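Local coordinates for protein lipid II:glycine glycyltransferase (Staphylococcus aureus, PDB 6SNR) that probably attaches the first glycine of the pentaglycine cross-bridge to the lysine side chain of lipid II, with glycyl-tRNA as donor, during peptidoglycan synthesis, at residues N20-L26 / F311-Y317; M146-I152 / T351-T357; E227-L233 / I302-L308. One frame throughout, in Å; residues are numbered along the deposited sequence.

From the N terminus, the chain first supplies residues 20-26, then the strand segment 146-152, then 227-233. Contact 3 closes earliest: 227-233 pairs with 302-308, and the loop between them is almost wholly helical. A few residues on, 311-317 returns to 20-26 and closes contact 1, while 351-357 later joins 146-152 in contact 2. Contact 3 thus nests inside the loops of both others, whereas contacts 1 and 2 cross. Contacts 2 and 3 join neighbouring strands of one mixed sheet, and contact 1 docks a hairpin of that sheet on the loop between helices 8-17 and 27-33. Contacts 1 and 2 meet where Ser316 OG binds Thr351 O.

Contact 1. Residues N20-L26 / F311-Y317; sequences NGDLLQL and FAGSKSY
Leu23 CD1 and Leu26 CD1 pack against Phe311 O, the former at 3.8 Å, while the Phe311 side chain points away from the loop and meets His347. Ala312 follows with its CB pressed to the loop backbone, 3.3 Å from Leu23 N; its small methyl lets the chains come this close. A type II' turn from Ala312 to Lys315 then reverses the chain, and Gly313 suits its positive phi of 68°. Lys315 is fully extended beyond CG, a reach that carries NZ to the carbonyl of Gly21: the bond NZ to Gly21 O is 2.6 Å and nearly in line with C=O. The same ammonium forms a salt bridge with Asp110. At Tyr317 the hydroxyl does double duty. It donates to Asp22 OD1 (OH to OD1 2.8 Å), coming from above a carboxylate plane turned 83° from the ring, and accepts a nearly straight bond from Leu23 N to Tyr317 OH, 3.1 Å long. Leu23 CB packs on the ring, 3.7 Å from Tyr317 CE1, with CD2 farther off over one face. Asp22 spends its other oxygen, OD2, on Leu24 N, an Asx turn that leads into the 3-10 segment 23-25 and steadies the carboxylate. This is a beta hairpin with a two-residue loop, a type II' turn with glycine at position i+1, docked on an interhelical loop containing an Asx turn.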
loop_
_atom_site.group_PDB
_atom_site.type_symbol
_atom_site.label_atom_id
_atom_site.label_comp_id
_atom_site.label_asym_id
_atom_site.label_seq_id
_atom_site.Cartn_x
_atom_site.Cartn_y
_atom_site.Cartn_z
ATOM N N ASN A 20 -3.426 -17.663 -0.392
ATOM C CA ASN A 20 -4.577 -16.954 0.163
ATOM C C ASN A 20 -4.357 -16.276 1.511
ATOM O O ASN A 20 -5.326 -15.893 2.167
ATOM C CB ASN A 20 -5.788 -17.886 0.231
ATOM C CG ASN A 20 -6.252 -18.348 -1.148
ATOM O OD1 ASN A 20 -6.084 -17.652 -2.154
ATOM N ND2 ASN A 20 -6.924 -19.490 -1.183
ATOM N N GLY A 21 -3.095 -16.133 1.917
ATOM C CA GLY A 21 -2.738 -15.299 3.035
ATOM C C GLY A 21 -2.972 -13.821 2.804
ATOM O O GLY A 21 -3.226 -13.390 1.670
ATOM N N ASP A 22 -2.951 -13.052 3.885
ATOM C CA ASP A 22 -3.237 -11.611 3.804
ATOM C C ASP A 22 -2.764 -10.976 5.078
ATOM O O ASP A 22 -2.776 -11.619 6.170
ATOM C CB ASP A 22 -4.737 -11.316 3.586
ATOM C CG ASP A 22 -4.992 -9.874 3.186
ATOM O OD1 ASP A 22 -4.710 -9.587 1.977
ATOM O OD2 ASP A 22 -5.364 -9.037 4.023
ATOM N N LEU A 23 -2.421 -9.696 4.983
ATOM C CA LEU A 23 -2.137 -8.843 6.133
ATOM C C LEU A 23 -3.205 -8.975 7.269
ATOM O O LEU A 23 -2.863 -8.991 8.467
ATOM C CB LEU A 23 -2.064 -7.387 5.674
ATOM C CG LEU A 23 -1.868 -6.306 6.690
ATOM C CD1 LEU A 23 -0.490 -6.454 7.325
ATOM C CD2 LEU A 23 -2.097 -4.903 6.089
ATOM N N LEU A 24 -4.490 -9.028 6.907
ATOM C CA LEU A 24 -5.550 -8.964 7.899
ATOM C C LEU A 24 -5.716 -10.280 8.691
ATOM O O LEU A 24 -6.512 -10.295 9.623
ATOM C CB LEU A 24 -6.875 -8.534 7.228
ATOM C CG LEU A 24 -6.921 -7.208 6.489
ATOM C CD1 LEU A 24 -8.359 -6.693 6.273
ATOM C CD2 LEU A 24 -5.953 -6.124 6.887
ATOM N N GLN A 25 -4.928 -11.318 8.348
ATOM C CA GLN A 25 -4.866 -12.572 9.095
ATOM C C GLN A 25 -3.616 -12.715 9.975
ATOM O O GLN A 25 -3.436 -13.767 10.616
ATOM C CB GLN A 25 -5.047 -13.765 8.204
ATOM C CG GLN A 25 -6.475 -13.912 7.663
ATOM C CD GLN A 25 -7.407 -14.376 8.784
ATOM O OE1 GLN A 25 -8.263 -13.615 9.356
ATOM N NE2 GLN A 25 -7.192 -15.564 9.139
ATOM N N LEU A 26 -2.761 -11.707 9.983
ATOM C CA LEU A 26 -1.543 -11.751 10.836
ATOM C C LEU A 26 -1.861 -11.443 12.281
ATOM O O LEU A 26 -2.687 -10.580 12.602
ATOM C CB LEU A 26 -0.462 -10.764 10.328
ATOM C CG LEU A 26 0.058 -11.022 8.913
ATOM C CD1 LEU A 26 1.113 -9.966 8.572
ATOM C CD2 LEU A 26 0.651 -12.415 8.813
ATOM N N PHE A 311 3.335 -5.275 4.698
ATOM C CA PHE A 311 3.677 -6.514 4.032
ATOM C C PHE A 311 3.017 -7.721 4.698
ATOM O O PHE A 311 2.828 -7.736 5.936
ATOM C CB PHE A 311 5.164 -6.830 4.106
ATOM C CG PHE A 311 6.026 -5.844 3.344
ATOM C CD1 PHE A 311 6.488 -4.689 3.942
ATOM C CD2 PHE A 311 6.325 -6.104 2.050
ATOM C CE1 PHE A 311 7.286 -3.773 3.210
ATOM C CE2 PHE A 311 7.104 -5.226 1.318
ATOM C CZ PHE A 311 7.573 -4.058 1.892
ATOM N N ALA A 312 2.760 -8.707 3.880
ATOM C CA ALA A 312 2.382 -10.059 4.318
ATOM C C ALA A 312 2.963 -11.049 3.357
ATOM O O ALA A 312 2.341 -11.437 2.380
ATOM C CB ALA A 312 0.843 -10.197 4.443
ATOM N N GLY A 313 4.232 -11.447 3.570
ATOM C CA GLY A 313 4.865 -12.325 2.633
ATOM C C GLY A 313 5.123 -11.649 1.307
ATOM O O GLY A 313 5.660 -10.517 1.287
ATOM N N SER A 314 4.735 -12.316 0.245
ATOM C CA SER A 314 4.925 -11.764 -1.097
ATOM C C SER A 314 3.936 -10.638 -1.428
ATOM O O SER A 314 4.048 -10.015 -2.520
ATOM C CB SER A 314 4.859 -12.864 -2.128
ATOM O OG SER A 314 3.551 -13.282 -2.330
ATOM N N LYS A 315 2.983 -10.340 -0.541
ATOM C CA LYS A 315 2.043 -9.215 -0.772
ATOM C C LYS A 315 2.534 -7.969 -0.054
ATOM O O LYS A 315 2.825 -7.997 1.128
ATOM C CB LYS A 315 0.607 -9.563 -0.276
ATOM C CG LYS A 315 -0.030 -10.700 -1.039
ATOM C CD LYS A 315 -1.380 -11.092 -0.471
ATOM C CE LYS A 315 -1.919 -12.260 -1.275
ATOM N NZ LYS A 315 -3.279 -12.645 -0.842
ATOM N N SER A 316 2.597 -6.845 -0.783
ATOM C CA SER A 316 2.807 -5.562 -0.170
ATOM C C SER A 316 1.599 -4.682 -0.394
ATOM O O SER A 316 0.829 -4.894 -1.347
ATOM C CB SER A 316 4.093 -4.862 -0.680
ATOM O OG SER A 316 3.981 -4.464 -2.046
ATOM N N TYR A 317 1.425 -3.700 0.487
ATOM C CA TYR A 317 0.233 -2.831 0.494
ATOM C C TYR A 317 0.581 -1.378 0.721
ATOM O O TYR A 317 1.222 -1.047 1.706
ATOM C CB TYR A 317 -0.763 -3.232 1.598
ATOM C CG TYR A 317 -1.109 -4.715 1.691
ATOM C CD1 TYR A 317 -0.220 -5.616 2.274
ATOM C CD2 TYR A 317 -2.343 -5.199 1.277
ATOM C CE1 TYR A 317 -0.539 -6.936 2.362
ATOM C CE2 TYR A 317 -2.666 -6.544 1.349
ATOM C CZ TYR A 317 -1.776 -7.412 1.957
ATOM O OH TYR A 317 -2.048 -8.752 2.087
#

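Contact 2. Residues M146-I152 / T351-T357; sequences MTMITPI and TYDFGGT
Thr357 and Met148 meet through their aliphatic parts: Thr357 CG2 rests 3.5 Å from Met148 CG and also touches SD. The methionine chain is bent at chi2 (-77°), which brings SD beside the threonine methyl. Thr357 is anchored by its backbone too, since its N donates to Met146 O at 3.0 Å from above the carbonyl plane.

Met148 marks the irregular centre of this antiparallel pair. Two residues of 351-357 stand opposite it, a beta bulge: Phe354 N gives a bond of 2.8 Å to Met148 O, and Met148 N gives one to Gly355 O. Gly355 takes a positive phi of 82°, which suits glycine. Asp353 OD1 receives Gly355 N at 2.8 Å in an Asx turn that braces the bulge, and the same oxygen lies 3.4 Å from Thr147 CB. The edge of the Phe354 ring, at CE1, meets Thr150 OG1, which lies near the ring plane and whose own bond goes to Trp377 O.

Beyond the bulge regular pairing resumes, with Thr150 and Tyr352 bonded both ways. Thr351, on the same sheet face as Ile149 and Asp353, sets its branched CB 3.6 Å from Ile149 CG2; beta-branched residues suit such extended strands. Ile152 ends the contact, packing CG1 against Thr351 N at 3.6 Å and CG2 on Tyr352 CB.

Strand 146-151 has strand 380-383 as its other neighbour, and strand 351-356 has strand 315-323, to which it runs parallel. Helix 332-347 covers the Tyr352 side, where Gln337 binds the phenol, and Lys374 NZ, from helix 368-374, hydrogen-bonds the carbonyl oxygens of Phe354 and Gly356.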
loop_
_atom_site.group_PDB
_atom_site.type_symbol
_atom_site.label_atom_id
_atom_site.label_comp_id
_atom_site.label_asym_id
_atom_site.label_seq_id
_atom_site.Cartn_x
_atom_site.Cartn_y
_atom_site.Cartn_z
ATOM N N MET A 146 -12.938 -5.132 -4.866
ATOM C CA MET A 146 -12.004 -4.924 -5.951
ATOM C C MET A 146 -10.872 -4.047 -5.457
ATOM O O MET A 146 -11.124 -3.040 -4.793
ATOM C CB MET A 146 -12.723 -4.254 -7.158
ATOM C CG MET A 146 -13.902 -5.035 -7.648
ATOM S SD MET A 146 -14.853 -4.048 -8.874
ATOM C CE MET A 146 -16.229 -5.152 -9.031
ATOM N N THR A 147 -9.658 -4.411 -5.854
ATOM C CA THR A 147 -8.458 -3.635 -5.604
ATOM C C THR A 147 -7.640 -3.465 -6.868
ATOM O O THR A 147 -7.912 -4.124 -7.876
ATOM C CB THR A 147 -7.569 -4.231 -4.498
ATOM O OG1 THR A 147 -7.113 -5.531 -4.870
ATOM C CG2 THR A 147 -8.315 -4.232 -3.174
ATOM N N MET A 148 -6.646 -2.603 -6.804
ATOM C CA MET A 148 -5.762 -2.359 -7.925
ATOM C C MET A 148 -4.345 -2.740 -7.585
ATOM O O MET A 148 -3.746 -2.197 -6.630
ATOM C CB MET A 148 -5.826 -0.884 -8.345
ATOM C CG MET A 148 -7.226 -0.453 -8.729
ATOM S SD MET A 148 -7.730 -1.016 -10.370
ATOM C CE MET A 148 -6.985 0.273 -11.377
ATOM N N ILE A 149 -3.806 -3.680 -8.355
ATOM C CA ILE A 149 -2.577 -4.279 -7.999
ATOM C C ILE A 149 -1.511 -4.171 -9.100
ATOM O O ILE A 149 -1.777 -4.521 -10.234
ATOM C CB ILE A 149 -2.800 -5.774 -7.701
ATOM C CG1 ILE A 149 -3.815 -5.966 -6.554
ATOM C CG2 ILE A 149 -1.500 -6.428 -7.283
ATOM C CD1 ILE A 149 -3.972 -7.425 -6.093
ATOM N N THR A 150 -0.316 -3.780 -8.700
ATOM C CA THR A 150 0.858 -3.716 -9.597
ATOM C C THR A 150 1.769 -4.922 -9.405
ATOM O O THR A 150 2.263 -5.163 -8.325
ATOM C CB THR A 150 1.691 -2.436 -9.349
ATOM O OG1 THR A 150 0.856 -1.267 -9.452
ATOM C CG2 THR A 150 2.885 -2.360 -10.329
ATOM N N PRO A 151 2.033 -5.690 -10.486
ATOM C CA PRO A 151 3.067 -6.717 -10.420
ATOM C C PRO A 151 4.426 -6.035 -10.304
ATOM O O PRO A 151 4.767 -5.120 -11.135
ATOM C CB PRO A 151 2.941 -7.462 -11.757
ATOM C CG PRO A 151 1.664 -7.035 -12.341
ATOM C CD PRO A 151 1.361 -5.665 -11.794
ATOM N N ILE A 152 5.196 -6.432 -9.292
ATOM C CA ILE A 152 6.503 -5.812 -9.027
ATOM C C ILE A 152 7.713 -6.767 -9.073
ATOM O O ILE A 152 8.820 -6.401 -8.655
ATOM C CB ILE A 152 6.518 -5.022 -7.703
ATOM C CG1 ILE A 152 5.999 -5.870 -6.522
ATOM C CG2 ILE A 152 5.647 -3.780 -7.838
ATOM C CD1 ILE A 152 6.466 -5.332 -5.192
ATOM N N THR A 351 3.671 -8.442 -5.476
ATOM C CA THR A 351 2.554 -7.566 -5.792
ATOM C C THR A 351 2.535 -6.362 -4.858
ATOM O O THR A 351 2.950 -6.454 -3.722
ATOM C CB THR A 351 1.174 -8.270 -5.752
ATOM O OG1 THR A 351 1.019 -8.948 -4.506
ATOM C CG2 THR A 351 1.057 -9.276 -6.876
ATOM N N TYR A 352 2.034 -5.256 -5.366
ATOM C CA TYR A 352 1.947 -3.968 -4.672
ATOM C C TYR A 352 0.504 -3.488 -4.832
ATOM O O TYR A 352 0.022 -3.174 -5.928
ATOM C CB TYR A 352 2.947 -2.998 -5.282
ATOM C CG TYR A 352 3.050 -1.635 -4.671
ATOM C CD1 TYR A 352 2.228 -0.572 -5.085
ATOM C CD2 TYR A 352 4.024 -1.358 -3.732
ATOM C CE1 TYR A 352 2.353 0.690 -4.540
ATOM C CE2 TYR A 352 4.160 -0.107 -3.185
ATOM C CZ TYR A 352 3.339 0.923 -3.597
ATOM O OH TYR A 352 3.471 2.170 -3.060
ATOM N N ASP A 353 -0.257 -3.551 -3.734
ATOM C CA ASP A 353 -1.695 -3.376 -3.732
ATOM C C ASP A 353 -2.053 -1.954 -3.298
ATOM O O ASP A 353 -1.813 -1.527 -2.153
ATOM C CB ASP A 353 -2.278 -4.450 -2.774
ATOM C CG ASP A 353 -3.767 -4.539 -2.800
ATOM O OD1 ASP A 353 -4.457 -3.619 -3.265
ATOM O OD2 ASP A 353 -4.252 -5.562 -2.271
ATOM N N PHE A 354 -2.670 -1.192 -4.212
ATOM C CA PHE A 354 -3.131 0.156 -3.915
ATOM C C PHE A 354 -4.463 0.237 -3.182
ATOM O O PHE A 354 -4.955 1.331 -2.916
ATOM C CB PHE A 354 -3.287 0.944 -5.218
ATOM C CG PHE A 354 -1.999 1.467 -5.780
ATOM C CD1 PHE A 354 -1.252 0.699 -6.645
ATOM C CD2 PHE A 354 -1.621 2.786 -5.567
ATOM C CE1 PHE A 354 -0.083 1.192 -7.204
ATOM C CE2 PHE A 354 -0.442 3.297 -6.150
ATOM C CZ PHE A 354 0.306 2.500 -6.957
ATOM N N GLY A 355 -5.080 -0.917 -2.917
ATOM C CA GLY A 355 -6.345 -0.995 -2.222
ATOM C C GLY A 355 -7.558 -0.762 -3.117
ATOM O O GLY A 355 -7.472 -0.883 -4.333
ATOM N N GLY A 356 -8.667 -0.348 -2.492
ATOM C CA GLY A 356 -9.966 -0.464 -3.111
ATOM C C GLY A 356 -10.292 0.466 -4.266
ATOM O O GLY A 356 -9.788 1.580 -4.341
ATOM N N THR A 357 -11.230 -0.005 -5.060
ATOM C CA THR A 357 -11.788 0.770 -6.176
ATOM C C THR A 357 -13.123 0.193 -6.561
ATOM O O THR A 357 -13.372 -0.982 -6.402
ATOM C CB THR A 357 -10.799 0.753 -7.370
ATOM O OG1 THR A 357 -11.221 1.731 -8.368
ATOM C CG2 THR A 357 -10.687 -0.583 -8.016
#

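Contact 3. Residues E227-L233 / I302-L308; sequences ELFLVKL and IYLSGAL
Residues 227-233 and 302-308 run antiparallel as neighbouring strands of the mixed sheet, their short axes 4.6 Å apart at closest and their directions 138° from each other, a pronounced twist. This pair is the base from which the long two-helix coiled-coil arm of Fem ligases, here helices 235-262 and 267-297, projects. Phe229 and Ala307 are bonded in both directions, as are Leu233 and Ile302. Between these pairs Val231 stands opposite two residues, a beta bulge: its O accepts Leu304 N at 2.8 Å, while its N donates to Ser305 O at 2.9 Å.

On one face Tyr303 centres the side-chain contact. Leu230 lays CD1 over one side of the ring, 4.2 Å from its centroid, and Lys232 brings CE over the opposite side at 4.1 Å, so the phenol is held flat between two CH-pi contacts. The lysine CG stands anti to N (chi1 -171°), which sends its long aliphatic chain across the ring, while NZ goes on to Glu300 O. Tyrosine suits the place because its ring offers two apolar faces while the hydroxyl at its end bonds Glu182. Leu230 CD2 packs 4.0 Å from Gly306 CA, on the side a CB would occupy, so glycine fits. Further along, Leu228 CD1 meets Leu308 CD2, facing helix 189-202.

On the other face helix 332-347 covers Phe229, Ser305 and Ala307, and Phe229 stands edge-to-face with Tyr343. Leu233 CB packs on Ile302 CG2. At the bulge Ser305 N and OG are buried without a partner, OG 3.1 Å from Val231 CG2.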
loop_
_atom_site.group_PDB
_atom_site.type_symbol
_atom_site.label_atom_id
_atom_site.label_comp_id
_atom_site.label_asym_id
_atom_site.label_seq_id
_atom_site.Cartn_x
_atom_site.Cartn_y
_atom_site.Cartn_z
ATOM N N GLU A 227 6.318 -0.048 7.168
ATOM C CA GLU A 227 7.357 0.973 7.047
ATOM C C GLU A 227 6.750 2.308 6.651
ATOM O O GLU A 227 5.781 2.369 5.905
ATOM C CB GLU A 227 8.391 0.565 6.005
ATOM C CG GLU A 227 8.995 -0.809 6.275
ATOM C CD GLU A 227 10.086 -0.797 7.343
ATOM O OE1 GLU A 227 10.589 0.279 7.725
ATOM O OE2 GLU A 227 10.436 -1.902 7.781
ATOM N N LEU A 228 7.363 3.388 7.150
ATOM C CA LEU A 228 6.981 4.726 6.822
ATOM C C LEU A 228 8.013 5.327 5.874
ATOM O O LEU A 228 9.215 5.201 6.124
ATOM C CB LEU A 228 6.923 5.576 8.076
ATOM C CG LEU A 228 6.677 7.081 7.892
ATOM C CD1 LEU A 228 5.288 7.347 7.353
ATOM C CD2 LEU A 228 6.938 7.846 9.196
ATOM N N PHE A 229 7.541 5.949 4.799
ATOM C CA PHE A 229 8.455 6.622 3.839
ATOM C C PHE A 229 8.084 8.084 3.871
ATOM O O PHE A 229 6.900 8.407 3.952
ATOM C CB PHE A 229 8.319 6.041 2.419
ATOM C CG PHE A 229 8.839 4.662 2.295
ATOM C CD1 PHE A 229 8.069 3.595 2.719
ATOM C CD2 PHE A 229 10.107 4.416 1.819
ATOM C CE1 PHE A 229 8.568 2.324 2.687
ATOM C CE2 PHE A 229 10.595 3.122 1.742
ATOM C CZ PHE A 229 9.801 2.069 2.194
ATOM N N LEU A 230 9.097 8.966 3.757
ATOM C CA LEU A 230 8.877 10.414 3.712
ATOM C C LEU A 230 9.705 10.979 2.543
ATOM O O LEU A 230 10.850 10.520 2.302
ATOM C CB LEU A 230 9.352 11.024 5.012
ATOM C CG LEU A 230 8.615 10.683 6.283
ATOM C CD1 LEU A 230 9.271 11.349 7.482
ATOM C CD2 LEU A 230 7.173 11.107 6.161
ATOM N N VAL A 231 9.167 11.974 1.855
ATOM C CA VAL A 231 9.914 12.609 0.725
ATOM C C VAL A 231 10.324 14.019 1.167
ATOM O O VAL A 231 9.477 14.794 1.590
ATOM C CB VAL A 231 9.069 12.697 -0.535
ATOM C CG1 VAL A 231 9.838 13.380 -1.672
ATOM C CG2 VAL A 231 8.617 11.297 -0.972
ATOM N N LYS A 232 11.621 14.299 1.047
ATOM C CA LYS A 232 12.234 15.534 1.516
ATOM C C LYS A 232 12.806 16.333 0.323
ATOM O O LYS A 232 13.387 15.771 -0.603
ATOM C CB LYS A 232 13.378 15.204 2.455
ATOM C CG LYS A 232 13.951 16.420 3.169
ATOM C CD LYS A 232 14.913 16.004 4.260
ATOM C CE LYS A 232 14.596 16.705 5.557
ATOM N NZ LYS A 232 15.764 16.574 6.471
ATOM N N LEU A 233 12.659 17.648 0.395
ATOM C CA LEU A 233 13.364 18.561 -0.497
ATOM C C LEU A 233 14.396 19.220 0.406
ATOM O O LEU A 233 14.010 19.890 1.363
ATOM C CB LEU A 233 12.408 19.600 -1.050
ATOM C CG LEU A 233 13.086 20.785 -1.789
ATOM C CD1 LEU A 233 13.990 20.256 -2.907
ATOM C CD2 LEU A 233 12.027 21.719 -2.350
ATOM N N ILE A 302 12.402 20.329 3.913
ATOM C CA ILE A 302 10.987 20.307 4.110
ATOM C C ILE A 302 10.500 18.971 3.577
ATOM O O ILE A 302 10.957 18.502 2.533
ATOM C CB ILE A 302 10.277 21.466 3.369
ATOM C CG1 ILE A 302 8.788 21.530 3.753
ATOM C CG2 ILE A 302 10.433 21.359 1.863
ATOM C CD1 ILE A 302 7.947 22.421 2.860
ATOM N N TYR A 303 9.594 18.364 4.323
ATOM C CA TYR A 303 8.949 17.132 3.865
ATOM C C TYR A 303 7.690 17.466 3.079
ATOM O O TYR A 303 6.869 18.259 3.518
ATOM C CB TYR A 303 8.615 16.248 5.064
ATOM C CG TYR A 303 9.833 15.605 5.661
ATOM C CD1 TYR A 303 10.497 14.572 5.015
ATOM C CD2 TYR A 303 10.319 16.010 6.893
ATOM C CE1 TYR A 303 11.625 13.960 5.543
ATOM C CE2 TYR A 303 11.439 15.404 7.442
ATOM C CZ TYR A 303 12.099 14.389 6.780
ATOM O OH TYR A 303 13.228 13.797 7.339
ATOM N N LEU A 304 7.552 16.806 1.925
ATOM C CA LEU A 304 6.493 17.033 0.976
ATOM C C LEU A 304 5.421 15.961 0.906
ATOM O O LEU A 304 4.269 16.245 0.581
ATOM C CB LEU A 304 7.123 17.110 -0.427
ATOM C CG LEU A 304 8.139 18.242 -0.650
ATOM C CD1 LEU A 304 8.532 18.287 -2.112
ATOM C CD2 LEU A 304 7.590 19.563 -0.163
ATOM N N SER A 305 5.816 14.710 1.123
ATOM C CA SER A 305 4.844 13.626 1.069
ATOM C C SER A 305 5.284 12.505 1.991
ATOM O O SER A 305 6.409 12.475 2.450
ATOM C CB SER A 305 4.644 13.113 -0.347
ATOM O OG SER A 305 5.783 12.483 -0.880
ATOM N N GLY A 306 4.394 11.553 2.220
ATOM C CA GLY A 306 4.712 10.402 3.065
ATOM C C GLY A 306 3.687 9.302 2.849
ATOM O O GLY A 306 2.585 9.542 2.291
ATOM N N ALA A 307 4.088 8.079 3.216
ATOM C CA ALA A 307 3.200 6.947 3.079
ATOM C C ALA A 307 3.582 5.798 3.990
ATOM O O ALA A 307 4.735 5.639 4.376
ATOM C CB ALA A 307 3.230 6.481 1.652
ATOM N N LEU A 308 2.574 4.969 4.295
ATOM C CA LEU A 308 2.768 3.725 5.020
ATOM C C LEU A 308 2.622 2.518 4.096
ATOM O O LEU A 308 1.626 2.422 3.370
ATOM C CB LEU A 308 1.748 3.684 6.138
ATOM C CG LEU A 308 1.968 4.566 7.370
ATOM C CD1 LEU A 308 0.720 4.582 8.268
ATOM C CD2 LEU A 308 3.166 4.102 8.161
#